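Local coordinates for protein proteolytically activated form of PPO4 Tyrosinase (Agaricus bisporus var. bisporus H97, PDB 4OUA) that uses a pair of copper ions to hydroxylate monophenols and oxidise the resulting o-diphenols to o-quinones, the first step of melanin synthesis, at residues 54-66 and 76-90. Numbering follows the deposited sequence.
With NA (sodium ion), chain E; CU1 (copper (I) ion), chain C.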
ATOM      1  N   GLY A  54      -9.868   2.429   6.576  1.00 34.86           N
ATOM      2  CA  GLY A  54     -10.141   2.736   7.967  1.00 35.09           C
ATOM      3  C   GLY A  54      -9.344   1.865   8.917  1.00 40.66           C
ATOM      4  O   GLY A  54      -9.145   2.221  10.073  1.00 45.44           O
ATOM      5  N   ILE A  55      -8.882   0.718   8.429  1.00 35.67           N
ATOM      6  CA  ILE A  55      -8.083  -0.186   9.248  1.00 37.48           C
ATOM      7  C   ILE A  55      -6.791   0.480   9.710  1.00 43.55           C
ATOM      8  O   ILE A  55      -6.386   0.332  10.861  1.00 45.22           O
ATOM      9  CB  ILE A  55      -7.735  -1.477   8.488  1.00 37.37           C
ATOM     10  CG1 ILE A  55      -9.007  -2.241   8.119  1.00 33.30           C
ATOM     11  CG2 ILE A  55      -6.809  -2.351   9.322  1.00 35.35           C
ATOM     12  CD1 ILE A  55      -8.755  -3.473   7.282  1.00 27.36           C
ATOM     13  N   HIS A  56      -6.157   1.216   8.802  1.00 42.19           N
ATOM     14  CA  HIS A  56      -4.885   1.876   9.081  1.00 37.59           C
ATOM     15  C   HIS A  56      -4.979   2.800  10.294  1.00 38.20           C
ATOM     16  O   HIS A  56      -4.306   2.583  11.301  1.00 40.62           O
ATOM     17  CB  HIS A  56      -4.422   2.662   7.851  1.00 40.63           C
ATOM     18  CG  HIS A  56      -2.977   3.056   7.891  1.00 43.38           C
ATOM     19  ND1 HIS A  56      -2.559   4.313   8.273  1.00 40.31           N
ATOM     20  CD2 HIS A  56      -1.855   2.362   7.587  1.00 39.30           C
ATOM     21  CE1 HIS A  56      -1.241   4.374   8.207  1.00 38.57           C
ATOM     22  NE2 HIS A  56      -0.789   3.205   7.792  1.00 34.68           N
ATOM     23  N   GLY A  57      -5.820   3.825  10.194  1.00 40.15           N
ATOM     24  CA  GLY A  57      -5.990   4.777  11.277  1.00 40.12           C
ATOM     25  C   GLY A  57      -7.432   4.886  11.732  1.00 40.19           C
ATOM     26  O   GLY A  57      -8.030   3.901  12.166  1.00 47.03           O
ATOM     27  N   LEU A  58      -7.990   6.089  11.640  1.00 38.56           N
ATOM     28  CA  LEU A  58      -9.392   6.308  11.974  1.00 38.51           C
ATOM     29  C   LEU A  58     -10.308   5.636  10.956  1.00 40.86           C
ATOM     30  O   LEU A  58      -9.948   5.503   9.785  1.00 41.71           O
ATOM     31  CB  LEU A  58      -9.702   7.804  12.051  1.00 36.01           C
ATOM     32  CG  LEU A  58      -9.129   8.569  13.245  1.00 41.60           C
ATOM     33  CD1 LEU A  58      -9.345  10.064  13.073  1.00 44.32           C
ATOM     34  CD2 LEU A  58      -9.762   8.082  14.538  1.00 43.56           C
ATOM     35  N   PRO A  59     -11.498   5.207  11.401  1.00 42.79           N
ATOM     36  CA  PRO A  59     -11.925   5.324  12.797  1.00 43.80           C
ATOM     37  C   PRO A  59     -11.286   4.259  13.682  1.00 43.70           C
ATOM     38  O   PRO A  59     -10.769   3.267  13.172  1.00 46.63           O
ATOM     39  CB  PRO A  59     -13.438   5.124  12.713  1.00 46.61           C
ATOM     40  CG  PRO A  59     -13.613   4.220  11.542  1.00 43.07           C
ATOM     41  CD  PRO A  59     -12.548   4.617  10.551  1.00 46.53           C
ATOM     42  N   PHE A  60     -11.320   4.464  14.993  1.00 44.82           N
ATOM     43  CA  PHE A  60     -10.754   3.497  15.922  1.00 37.88           C
ATOM     44  C   PHE A  60     -11.763   2.404  16.253  1.00 42.29           C
ATOM     45  O   PHE A  60     -12.251   2.317  17.378  1.00 49.46           O
ATOM     46  CB  PHE A  60     -10.288   4.191  17.200  1.00 40.59           C
ATOM     47  CG  PHE A  60      -9.196   5.202  16.979  1.00 44.35           C
ATOM     48  CD1 PHE A  60      -8.397   5.144  15.850  1.00 39.72           C
ATOM     49  CD2 PHE A  60      -8.971   6.209  17.901  1.00 38.44           C
ATOM     50  CE1 PHE A  60      -7.394   6.070  15.646  1.00 39.38           C
ATOM     51  CE2 PHE A  60      -7.972   7.138  17.701  1.00 39.55           C
ATOM     52  CZ  PHE A  60      -7.181   7.068  16.572  1.00 39.77           C
ATOM     53  N   THR A  61     -12.072   1.571  15.263  1.00 48.65           N
ATOM     54  CA  THR A  61     -13.038   0.491  15.438  1.00 45.82           C
ATOM     55  C   THR A  61     -12.505  -0.825  14.881  1.00 41.70           C
ATOM     56  O   THR A  61     -11.716  -0.829  13.936  1.00 43.82           O
ATOM     57  CB  THR A  61     -14.380   0.815  14.750  1.00 43.24           C
ATOM     58  OG1 THR A  61     -14.167   0.994  13.344  1.00 43.33           O
ATOM     59  CG2 THR A  61     -14.989   2.083  15.332  1.00 38.27           C
ATOM     60  N   PRO A  62     -12.938  -1.949  15.471  1.00 47.43           N
ATOM     61  CA  PRO A  62     -12.560  -3.293  15.020  1.00 46.68           C
ATOM     62  C   PRO A  62     -13.021  -3.562  13.590  1.00 45.96           C
ATOM     63  O   PRO A  62     -14.092  -3.099  13.199  1.00 45.92           O
ATOM     64  CB  PRO A  62     -13.285  -4.214  16.009  1.00 42.48           C
ATOM     65  CG  PRO A  62     -13.571  -3.359  17.198  1.00 37.83           C
ATOM     66  CD  PRO A  62     -13.816  -1.990  16.651  1.00 44.79           C
ATOM     67  N   TRP A  63     -12.227  -4.302  12.824  1.00 44.60           N
ATOM     68  CA  TRP A  63     -12.566  -4.587  11.433  1.00 40.74           C
ATOM     69  C   TRP A  63     -12.857  -6.067  11.198  1.00 42.87           C
ATOM     70  O   TRP A  63     -11.994  -6.922  11.409  1.00 36.63           O
ATOM     71  CB  TRP A  63     -11.440  -4.127  10.506  1.00 36.52           C
ATOM     72  CG  TRP A  63     -11.724  -4.381   9.058  1.00 32.50           C
ATOM     73  CD1 TRP A  63     -12.417  -3.574   8.207  1.00 31.56           C
ATOM     74  CD2 TRP A  63     -11.321  -5.522   8.293  1.00 36.08           C
ATOM     75  NE1 TRP A  63     -12.472  -4.140   6.956  1.00 31.18           N
ATOM     76  CE2 TRP A  63     -11.807  -5.338   6.983  1.00 31.30           C
ATOM     77  CE3 TRP A  63     -10.596  -6.682   8.586  1.00 35.63           C
ATOM     78  CZ2 TRP A  63     -11.591  -6.268   5.968  1.00 29.50           C
ATOM     79  CZ3 TRP A  63     -10.384  -7.605   7.578  1.00 27.99           C
ATOM     80  CH2 TRP A  63     -10.879  -7.392   6.285  1.00 29.55           C
ATOM     81  N   ALA A  64     -14.078  -6.356  10.755  1.00 45.35           N
ATOM     82  CA  ALA A  64     -14.496  -7.720  10.445  1.00 40.92           C
ATOM     83  C   ALA A  64     -14.318  -8.650  11.641  1.00 48.63           C
ATOM     84  O   ALA A  64     -13.842  -9.777  11.498  1.00 50.72           O
ATOM     85  CB  ALA A  64     -13.726  -8.248   9.245  1.00 38.74           C
ATOM     86  N   LYS A  65     -14.701  -8.170  12.821  1.00 46.39           N
ATOM     87  CA  LYS A  65     -14.590  -8.961  14.039  1.00 42.24           C
ATOM     88  C   LYS A  65     -15.932  -9.579  14.412  1.00 51.10           C
ATOM     89  O   LYS A  65     -16.973  -8.930  14.297  1.00 56.07           O
ATOM     90  CB  LYS A  65     -14.065  -8.102  15.191  1.00 38.72           C
ATOM     91  CG  LYS A  65     -12.749  -7.401  14.895  1.00 42.20           C
ATOM     92  CD  LYS A  65     -11.645  -8.398  14.572  1.00 45.64           C
ATOM     93  CE  LYS A  65     -11.356  -9.307  15.756  1.00 45.93           C
ATOM     94  NZ  LYS A  65     -10.299 -10.306  15.448  1.00 39.47           N
ATOM     95  N   PRO A  66     -15.909 -10.846  14.854  1.00 59.01           N
ATOM     96  CA  PRO A  66     -17.089 -11.589  15.315  1.00 49.80           C
ATOM     97  C   PRO A  66     -17.862 -10.844  16.400  1.00 54.58           C
ATOM     98  O   PRO A  66     -17.325  -9.926  17.019  1.00 56.30           O
ATOM     99  CB  PRO A  66     -16.490 -12.885  15.862  1.00 58.38           C
ATOM    100  CG  PRO A  66     -15.242 -13.071  15.075  1.00 58.86           C
ATOM    101  CD  PRO A  66     -14.701 -11.690  14.839  1.00 56.81           C
ATOM    102  N   SER A  76      -7.092   2.718  19.016  1.00 42.11           N
ATOM    103  CA  SER A  76      -6.264   3.460  18.077  1.00 43.75           C
ATOM    104  C   SER A  76      -6.310   2.785  16.712  1.00 42.79           C
ATOM    105  O   SER A  76      -7.146   1.913  16.474  1.00 41.63           O
ATOM    106  CB  SER A  76      -4.822   3.552  18.584  1.00 43.95           C
ATOM    107  OG  SER A  76      -4.003   4.270  17.678  1.00 40.98           O
ATOM    108  N   GLY A  77      -5.413   3.186  15.817  1.00 39.07           N
ATOM    109  CA  GLY A  77      -5.329   2.569  14.506  1.00 36.27           C
ATOM    110  C   GLY A  77      -4.825   1.141  14.598  1.00 42.06           C
ATOM    111  O   GLY A  77      -4.417   0.685  15.665  1.00 43.82           O
ATOM    112  N   TYR A  78      -4.863   0.429  13.477  1.00 44.25           N
ATOM    113  CA  TYR A  78      -4.351  -0.936  13.424  1.00 41.49           C
ATOM    114  C   TYR A  78      -2.887  -0.959  13.007  1.00 38.11           C
ATOM    115  O   TYR A  78      -2.122  -1.815  13.453  1.00 40.33           O
ATOM    116  CB  TYR A  78      -5.167  -1.791  12.452  1.00 37.54           C
ATOM    117  CG  TYR A  78      -6.309  -2.556  13.078  1.00 36.05           C
ATOM    118  CD1 TYR A  78      -6.073  -3.540  14.028  1.00 37.02           C
ATOM    119  CD2 TYR A  78      -7.622  -2.318  12.694  1.00 38.63           C
ATOM    120  CE1 TYR A  78      -7.114  -4.251  14.595  1.00 41.54           C
ATOM    121  CE2 TYR A  78      -8.670  -3.024  13.254  1.00 39.66           C
ATOM    122  CZ  TYR A  78      -8.410  -3.990  14.203  1.00 42.13           C
ATOM    123  OH  TYR A  78      -9.451  -4.695  14.762  1.00 41.84           O
ATOM    124  N   CYS A  79      -2.506  -0.015  12.149  1.00 38.80           N
ATOM    125  CA  CYS A  79      -1.179  -0.009  11.541  1.00 38.97           C
ATOM    126  C   CYS A  79      -0.071   0.027  12.582  1.00 35.53           C
ATOM    127  O   CYS A  79      -0.161   0.734  13.585  1.00 37.32           O
ATOM    128  CB  CYS A  79      -1.028   1.176  10.581  1.00 40.22           C
ATOM    129  SG  CYS A  79      -0.992   2.802  11.368  1.00 48.13           S
ATOM    130  N   THR A  80       0.972  -0.755  12.331  1.00 39.52           N
ATOM    131  CA  THR A  80       2.110  -0.841  13.230  1.00 41.36           C
ATOM    132  C   THR A  80       3.239   0.056  12.743  1.00 44.53           C
ATOM    133  O   THR A  80       3.781  -0.147  11.657  1.00 47.17           O
ATOM    134  CB  THR A  80       2.616  -2.283  13.350  1.00 33.49           C
ATOM    135  OG1 THR A  80       3.005  -2.757  12.055  1.00 35.88           O
ATOM    136  CG2 THR A  80       1.523  -3.180  13.904  1.00 33.22           C
ATOM    137  N   HIS A  81       3.587   1.051  13.551  1.00 46.99           N
ATOM    138  CA  HIS A  81       4.606   2.019  13.170  1.00 46.13           C
ATOM    139  C   HIS A  81       5.628   2.189  14.288  1.00 46.72           C
ATOM    140  O   HIS A  81       5.283   2.129  15.467  1.00 56.44           O
ATOM    141  CB  HIS A  81       3.958   3.362  12.821  1.00 43.39           C
ATOM    142  CG  HIS A  81       2.851   3.254  11.818  1.00 40.90           C
ATOM    143  ND1 HIS A  81       1.522   3.381  12.159  1.00 42.24           N
ATOM    144  CD2 HIS A  81       2.875   3.018  10.484  1.00 39.65           C
ATOM    145  CE1 HIS A  81       0.775   3.233  11.079  1.00 49.32           C
ATOM    146  NE2 HIS A  81       1.573   3.011  10.048  1.00 43.79           N
ATOM    147  N   SER A  82       6.887   2.391  13.906  1.00 39.28           N
ATOM    148  CA  SER A  82       7.977   2.551  14.863  1.00 41.61           C
ATOM    149  C   SER A  82       8.252   1.261  15.633  1.00 39.24           C
ATOM    150  O   SER A  82       8.830   1.286  16.719  1.00 36.62           O
ATOM    151  CB  SER A  82       7.670   3.688  15.839  1.00 38.08           C
ATOM    152  OG  SER A  82       7.373   4.886  15.145  1.00 41.70           O
ATOM    153  N   GLN A  83       7.835   0.134  15.064  1.00 34.83           N
ATOM    154  CA  GLN A  83       8.025  -1.160  15.707  1.00 42.15           C
ATOM    155  C   GLN A  83       8.449  -2.231  14.704  1.00 48.39           C
ATOM    156  O   GLN A  83       8.340  -2.039  13.492  1.00 48.71           O
ATOM    157  CB  GLN A  83       6.745  -1.588  16.426  1.00 35.58           C
ATOM    158  CG  GLN A  83       5.481  -1.335  15.630  1.00 46.08           C
ATOM    159  CD  GLN A  83       4.328  -2.201  16.089  1.00 49.39           C
ATOM    160  OE1 GLN A  83       4.477  -3.409  16.253  1.00 40.21           O
ATOM    161  NE2 GLN A  83       3.170  -1.586  16.301  1.00 52.83           N
ATOM    162  N   VAL A  84       8.923  -3.361  15.221  1.00 41.99           N
ATOM    163  CA  VAL A  84       9.493  -4.420  14.392  1.00 46.06           C
ATOM    164  C   VAL A  84       8.498  -5.043  13.415  1.00 40.14           C
ATOM    165  O   VAL A  84       8.897  -5.699  12.454  1.00 37.30           O
ATOM    166  CB  VAL A  84      10.081  -5.550  15.263  1.00 43.65           C
ATOM    167  CG1 VAL A  84      11.339  -5.076  15.972  1.00 46.32           C
ATOM    168  CG2 VAL A  84       9.047  -6.042  16.264  1.00 36.14           C
ATOM    169  N   LEU A  85       7.208  -4.836  13.657  1.00 44.53           N
ATOM    170  CA  LEU A  85       6.175  -5.482  12.854  1.00 42.14           C
ATOM    171  C   LEU A  85       5.738  -4.649  11.653  1.00 37.04           C
ATOM    172  O   LEU A  85       4.860  -5.066  10.900  1.00 36.72           O
ATOM    173  CB  LEU A  85       4.953  -5.802  13.717  1.00 35.52           C
ATOM    174  CG  LEU A  85       5.155  -6.850  14.812  1.00 35.99           C
ATOM    175  CD1 LEU A  85       3.830  -7.187  15.467  1.00 30.31           C
ATOM    176  CD2 LEU A  85       5.816  -8.097  14.242  1.00 39.19           C
ATOM    177  N   PHE A  86       6.349  -3.481  11.478  1.00 42.28           N
ATOM    178  CA  PHE A  86       5.946  -2.558  10.419  1.00 41.09           C
ATOM    179  C   PHE A  86       5.899  -3.215   9.039  1.00 39.00           C
ATOM    180  O   PHE A  86       4.875  -3.157   8.361  1.00 44.32           O
ATOM    181  CB  PHE A  86       6.881  -1.346  10.373  1.00 36.22           C
ATOM    182  CG  PHE A  86       6.664  -0.465   9.175  1.00 34.18           C
ATOM    183  CD1 PHE A  86       5.616   0.441   9.145  1.00 35.16           C
ATOM    184  CD2 PHE A  86       7.502  -0.548   8.075  1.00 33.58           C
ATOM    185  CE1 PHE A  86       5.409   1.248   8.041  1.00 29.68           C
ATOM    186  CE2 PHE A  86       7.300   0.258   6.969  1.00 32.46           C
ATOM    187  CZ  PHE A  86       6.251   1.157   6.953  1.00 31.56           C
ATOM    188  N   PRO A  87       7.011  -3.839   8.620  1.00 37.71           N
ATOM    189  CA  PRO A  87       7.062  -4.461   7.292  1.00 40.89           C
ATOM    190  C   PRO A  87       6.017  -5.560   7.094  1.00 38.65           C
ATOM    191  O   PRO A  87       5.338  -5.572   6.068  1.00 39.06           O
ATOM    192  CB  PRO A  87       8.478  -5.044   7.236  1.00 32.35           C
ATOM    193  CG  PRO A  87       9.262  -4.219   8.201  1.00 35.22           C
ATOM    194  CD  PRO A  87       8.309  -3.913   9.312  1.00 34.33           C
ATOM    195  N   THR A  88       5.888  -6.463   8.061  1.00 40.50           N
ATOM    196  CA  THR A  88       5.004  -7.615   7.907  1.00 35.04           C
ATOM    197  C   THR A  88       3.528  -7.238   7.994  1.00 35.44           C
ATOM    198  O   THR A  88       2.705  -7.785   7.263  1.00 40.36           O
ATOM    199  CB  THR A  88       5.300  -8.702   8.961  1.00 34.82           C
ATOM    200  OG1 THR A  88       5.190  -8.147  10.276  1.00 40.95           O
ATOM    201  CG2 THR A  88       6.698  -9.264   8.767  1.00 38.28           C
ATOM    202  N   TRP A  89       3.193  -6.308   8.884  1.00 35.53           N
ATOM    203  CA  TRP A  89       1.800  -5.908   9.060  1.00 37.55           C
ATOM    204  C   TRP A  89       1.252  -5.250   7.800  1.00 39.42           C
ATOM    205  O   TRP A  89       0.083  -5.428   7.456  1.00 38.00           O
ATOM    206  CB  TRP A  89       1.645  -4.955  10.247  1.00 29.88           C
ATOM    207  CG  TRP A  89       0.214  -4.568  10.502  1.00 35.95           C
ATOM    208  CD1 TRP A  89      -0.655  -5.166  11.369  1.00 41.21           C
ATOM    209  CD2 TRP A  89      -0.515  -3.505   9.873  1.00 39.43           C
ATOM    210  NE1 TRP A  89      -1.878  -4.539  11.321  1.00 34.60           N
ATOM    211  CE2 TRP A  89      -1.818  -3.517  10.411  1.00 35.28           C
ATOM    212  CE3 TRP A  89      -0.193  -2.545   8.909  1.00 37.36           C
ATOM    213  CZ2 TRP A  89      -2.795  -2.605  10.020  1.00 36.36           C
ATOM    214  CZ3 TRP A  89      -1.164  -1.641   8.523  1.00 34.74           C
ATOM    215  CH2 TRP A  89      -2.449  -1.678   9.076  1.00 35.30           C
ATOM    216  N   HIS A  90       2.101  -4.491   7.118  1.00 35.82           N
ATOM    217  CA  HIS A  90       1.681  -3.774   5.921  1.00 40.84           C
ATOM    218  C   HIS A  90       1.658  -4.693   4.701  1.00 41.68           C
ATOM    219  O   HIS A  90       0.905  -4.457   3.754  1.00 39.31           O
ATOM    220  CB  HIS A  90       2.592  -2.570   5.674  1.00 34.90           C
ATOM    221  CG  HIS A  90       2.376  -1.448   6.643  1.00 34.44           C
ATOM    222  ND1 HIS A  90       2.805  -1.500   7.952  1.00 32.34           N
ATOM    223  CD2 HIS A  90       1.760  -0.251   6.496  1.00 32.63           C
ATOM    224  CE1 HIS A  90       2.468  -0.381   8.567  1.00 36.90           C
ATOM    225  NE2 HIS A  90       1.833   0.395   7.708  1.00 35.36           N
TER
HETATM  226 NA    NA E 403      -9.381   2.054  12.107  1.00 41.51          NA
HETATM  227 CU   CU1 C 401       0.986   2.236   8.185  1.00 44.28          CU
HETATM  228  O   HOH W   1     -10.349  -0.069  11.636  1.00 38.62           O
HETATM  229  O   HOH W   2      -8.654   0.968  13.855  1.00 39.52           O
HETATM  230  O   HOH W   3       1.919   4.241   7.214  0.90 42.65           O
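The copper A half of the type-3 dicopper centre is assembled where H56 of one loop meets H81 and H90 of the following loop and helix. All three bind the copper through NE2, at 2.1 Å from H56 NE2; a water is a fourth ligand. The rings of H56 and H81 meet obliquely, planes at 62°, whereas H90 meets H56 rim to rim. A thioether bond joins C79 SG to H81 CE1 at 1.8 Å, the Cys-His crosslink known from fungal tyrosinases, and ties the H81 ring to the chain two residues earlier. CB of C79 lies over one face of the H56 ring, and chi1 of 69° turns SG over the same face, 3.6 Å from the ring centroid. On the H90 ring, ND1 donates to F86 O, which helps fix its rotation, and W89 covers one face. The backbones are pinned by Y78 N to I55 O (3.0 Å) and by a straighter bond, 170° at the hydrogen, from C79 N to a lone pair of H56 O. I55 CG2 packs on Y78 CD2 at 3.5 Å, and Y78 OH accepts a weak bond from W63 N. Beyond, F60 is sandwiched between L58 CD2 and S76 CA, the latter 3.5 Å from the ring centroid. Beside it a sodium ion gathers G54 O, G57 O, P59 O and two waters, which link it to T61 O and S76 O. The site thus bridges the loop after helix 49-54 and the start of helix 86-109; A269 O holds H56 ND1, and helix 246-258 packs against H81 and F86.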